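Long-range contact in capsid protein (PDB 3N7X), which forms the icosahedral shell of a shrimp-infecting densovirus, sixty copies of the chain making up the capsid: residues V113-V118 / A210-G215. Numbering follows the deposited sequence.
Sequences VHKAGV and AYTIHG
The Lys115 chain runs alongside the imidazole of His214, both side chains heading in the same direction, as a non-hydrogen-bonded antiparallel pair allows. The lysine CG, anti to its backbone N (chi1 -170°), sits over one face of the imidazole, 4.2 Å from the ring centroid and 26° off the normal, which meets the geometry of a CH-pi contact. Beyond CG the chain is fully extended and runs past NE2, with CE 3.8 Å from His214 NE2. Lys115 NZ ends 4.6 Å from that nitrogen, not in contact; were the histidine protonated, the two charges would probably repel.

On the same face of the sheet, Thr212 stands across from Gly117, whose CA comes within 3.9 Å of Thr212 CA. The other face carries Ala116, Ile213, Val118 and Tyr211. There Ala116 CB meets the CG2 branch of Ile213 at 4.0 Å, while the end of the Ile213 side chain leads away, and the side chain touches Trp261.

The strands belong to an antiparallel sheet of this beta-barrel capsid protein, in which 208-214 and 281-296 both pair antiparallel with the long strand 111-131, His292 and Phe290 bonding to its backbone. Reciprocal backbone bonds join Ala116 with Ile213 and Val118 with Tyr211, the Ile213 N to Ala116 O bond being 2.8 Å long.

Next to the Lys115-His214 pair, past the last residue of strand 208-214, a single bond joins the chains: Gly215 N donates to His114 O at 3.0 Å from above the carbonyl plane, 46° out of it, and a water donates to the same oxygen and to Gly215 O. The CB of His114 is directed away from the partner strand, and its NE2 hydrogen-bonds to Glu294 OE1.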
ATOM      1  N   VAL A 113     -35.917 -80.921  17.217  1.00 22.45           N
ATOM      2  CA  VAL A 113     -34.492 -81.179  17.290  1.00 22.08           C
ATOM      3  C   VAL A 113     -33.883 -80.086  16.427  1.00 23.45           C
ATOM      4  O   VAL A 113     -34.191 -79.969  15.238  1.00 24.28           O
ATOM      5  CB  VAL A 113     -34.105 -82.544  16.715  1.00 21.66           C
ATOM      6  CG1 VAL A 113     -32.587 -82.686  16.720  1.00 21.08           C
ATOM      7  CG2 VAL A 113     -34.731 -83.649  17.541  1.00 21.02           C
ATOM      8  N   HIS A 114     -33.039 -79.262  17.032  1.00 24.38           N
ATOM      9  CA  HIS A 114     -32.402 -78.175  16.311  1.00 24.98           C
ATOM     10  C   HIS A 114     -31.163 -78.641  15.579  1.00 25.75           C
ATOM     11  O   HIS A 114     -31.094 -78.592  14.355  1.00 28.43           O
ATOM     12  CB  HIS A 114     -32.034 -77.051  17.279  1.00 24.08           C
ATOM     13  CG  HIS A 114     -33.217 -76.284  17.776  1.00 26.55           C
ATOM     14  ND1 HIS A 114     -33.905 -75.386  16.985  1.00 26.83           N
ATOM     15  CD2 HIS A 114     -33.878 -76.325  18.957  1.00 27.52           C
ATOM     16  CE1 HIS A 114     -34.937 -74.910  17.658  1.00 26.35           C
ATOM     17  NE2 HIS A 114     -34.945 -75.464  18.857  1.00 26.92           N
ATOM     18  N   LYS A 115     -30.191 -79.117  16.337  1.00 26.07           N
ATOM     19  CA  LYS A 115     -28.935 -79.554  15.762  1.00 26.41           C
ATOM     20  C   LYS A 115     -28.440 -80.792  16.505  1.00 26.02           C
ATOM     21  O   LYS A 115     -28.739 -80.985  17.683  1.00 26.68           O
ATOM     22  CB  LYS A 115     -27.928 -78.410  15.890  1.00 27.50           C
ATOM     23  CG  LYS A 115     -26.629 -78.587  15.153  1.00 33.51           C
ATOM     24  CD  LYS A 115     -25.703 -77.395  15.405  1.00 37.89           C
ATOM     25  CE  LYS A 115     -24.373 -77.555  14.658  1.00 43.47           C
ATOM     26  NZ  LYS A 115     -23.374 -76.484  14.972  1.00 45.55           N
ATOM     27  N   ALA A 116     -27.699 -81.642  15.807  1.00 23.79           N
ATOM     28  CA  ALA A 116     -27.147 -82.845  16.410  1.00 22.88           C
ATOM     29  C   ALA A 116     -25.965 -83.273  15.559  1.00 23.45           C
ATOM     30  O   ALA A 116     -25.853 -82.873  14.397  1.00 23.86           O
ATOM     31  CB  ALA A 116     -28.193 -83.943  16.457  1.00 19.76           C
ATOM     32  N   GLY A 117     -25.074 -84.075  16.131  1.00 23.07           N
ATOM     33  CA  GLY A 117     -23.930 -84.515  15.362  1.00 22.17           C
ATOM     34  C   GLY A 117     -22.890 -85.298  16.131  1.00 21.50           C
ATOM     35  O   GLY A 117     -23.051 -85.592  17.320  1.00 21.69           O
ATOM     36  N   VAL A 118     -21.810 -85.628  15.433  1.00 21.36           N
ATOM     37  CA  VAL A 118     -20.715 -86.386  16.008  1.00 21.77           C
ATOM     38  C   VAL A 118     -19.393 -85.870  15.506  1.00 20.93           C
ATOM     39  O   VAL A 118     -19.306 -85.246  14.444  1.00 20.87           O
ATOM     40  CB  VAL A 118     -20.775 -87.863  15.594  1.00 24.03           C
ATOM     41  CG1 VAL A 118     -19.778 -88.682  16.401  1.00 23.54           C
ATOM     42  CG2 VAL A 118     -22.161 -88.379  15.793  1.00 30.48           C
ATOM     43  N   ALA A 210     -16.075 -84.321  11.718  1.00 17.95           N
ATOM     44  CA  ALA A 210     -17.342 -83.881  12.274  1.00 17.43           C
ATOM     45  C   ALA A 210     -18.474 -83.926  11.266  1.00 17.60           C
ATOM     46  O   ALA A 210     -18.330 -83.477  10.129  1.00 17.60           O
ATOM     47  CB  ALA A 210     -17.195 -82.476  12.825  1.00 13.69           C
ATOM     48  N   TYR A 211     -19.602 -84.477  11.699  1.00 17.91           N
ATOM     49  CA  TYR A 211     -20.780 -84.580  10.855  1.00 18.17           C
ATOM     50  C   TYR A 211     -21.946 -84.128  11.702  1.00 19.65           C
ATOM     51  O   TYR A 211     -22.093 -84.556  12.849  1.00 19.41           O
ATOM     52  CB  TYR A 211     -20.971 -86.024  10.397  1.00 17.44           C
ATOM     53  CG  TYR A 211     -19.759 -86.559   9.671  1.00 20.34           C
ATOM     54  CD1 TYR A 211     -19.488 -86.189   8.350  1.00 19.13           C
ATOM     55  CD2 TYR A 211     -18.834 -87.374  10.329  1.00 20.08           C
ATOM     56  CE1 TYR A 211     -18.321 -86.612   7.706  1.00 19.46           C
ATOM     57  CE2 TYR A 211     -17.666 -87.801   9.696  1.00 21.53           C
ATOM     58  CZ  TYR A 211     -17.416 -87.416   8.387  1.00 20.68           C
ATOM     59  OH  TYR A 211     -16.250 -87.822   7.776  1.00 20.73           O
ATOM     60  N   THR A 212     -22.764 -83.241  11.150  1.00 20.93           N
ATOM     61  CA  THR A 212     -23.907 -82.740  11.892  1.00 22.83           C
ATOM     62  C   THR A 212     -25.162 -82.757  11.040  1.00 22.58           C
ATOM     63  O   THR A 212     -25.113 -82.953   9.827  1.00 23.98           O
ATOM     64  CB  THR A 212     -23.679 -81.291  12.372  1.00 23.62           C
ATOM     65  OG1 THR A 212     -23.662 -80.420  11.240  1.00 26.47           O
ATOM     66  CG2 THR A 212     -22.359 -81.165  13.108  1.00 22.86           C
ATOM     67  N   ILE A 213     -26.294 -82.554  11.696  1.00 21.83           N
ATOM     68  CA  ILE A 213     -27.566 -82.518  11.012  1.00 21.21           C
ATOM     69  C   ILE A 213     -28.425 -81.476  11.707  1.00 21.64           C
ATOM     70  O   ILE A 213     -28.404 -81.360  12.932  1.00 21.37           O
ATOM     71  CB  ILE A 213     -28.261 -83.893  11.062  1.00 21.46           C
ATOM     72  CG1 ILE A 213     -29.641 -83.801  10.410  1.00 20.97           C
ATOM     73  CG2 ILE A 213     -28.377 -84.369  12.504  1.00 20.43           C
ATOM     74  CD1 ILE A 213     -30.306 -85.147  10.209  1.00 19.03           C
ATOM     75  N   HIS A 214     -29.145 -80.690  10.922  1.00 22.43           N
ATOM     76  CA  HIS A 214     -30.031 -79.679  11.479  1.00 23.84           C
ATOM     77  C   HIS A 214     -31.447 -80.143  11.173  1.00 23.30           C
ATOM     78  O   HIS A 214     -31.789 -80.390  10.015  1.00 22.44           O
ATOM     79  CB  HIS A 214     -29.787 -78.311  10.839  1.00 27.21           C
ATOM     80  CG  HIS A 214     -28.425 -77.744  11.107  1.00 33.89           C
ATOM     81  ND1 HIS A 214     -27.291 -78.175  10.448  1.00 35.96           N
ATOM     82  CD2 HIS A 214     -28.018 -76.773  11.960  1.00 34.95           C
ATOM     83  CE1 HIS A 214     -26.246 -77.492  10.882  1.00 35.64           C
ATOM     84  NE2 HIS A 214     -26.659 -76.635  11.799  1.00 35.60           N
ATOM     85  N   GLY A 215     -32.265 -80.274  12.210  1.00 22.50           N
ATOM     86  CA  GLY A 215     -33.628 -80.723  12.007  1.00 21.53           C
ATOM     87  C   GLY A 215     -34.541 -79.605  11.552  1.00 22.11           C
ATOM     88  O   GLY A 215     -34.264 -78.431  11.789  1.00 22.17           O
TER
HETATM   89  O   HOH W   1     -31.948 -76.614  12.923  1.00 24.78           O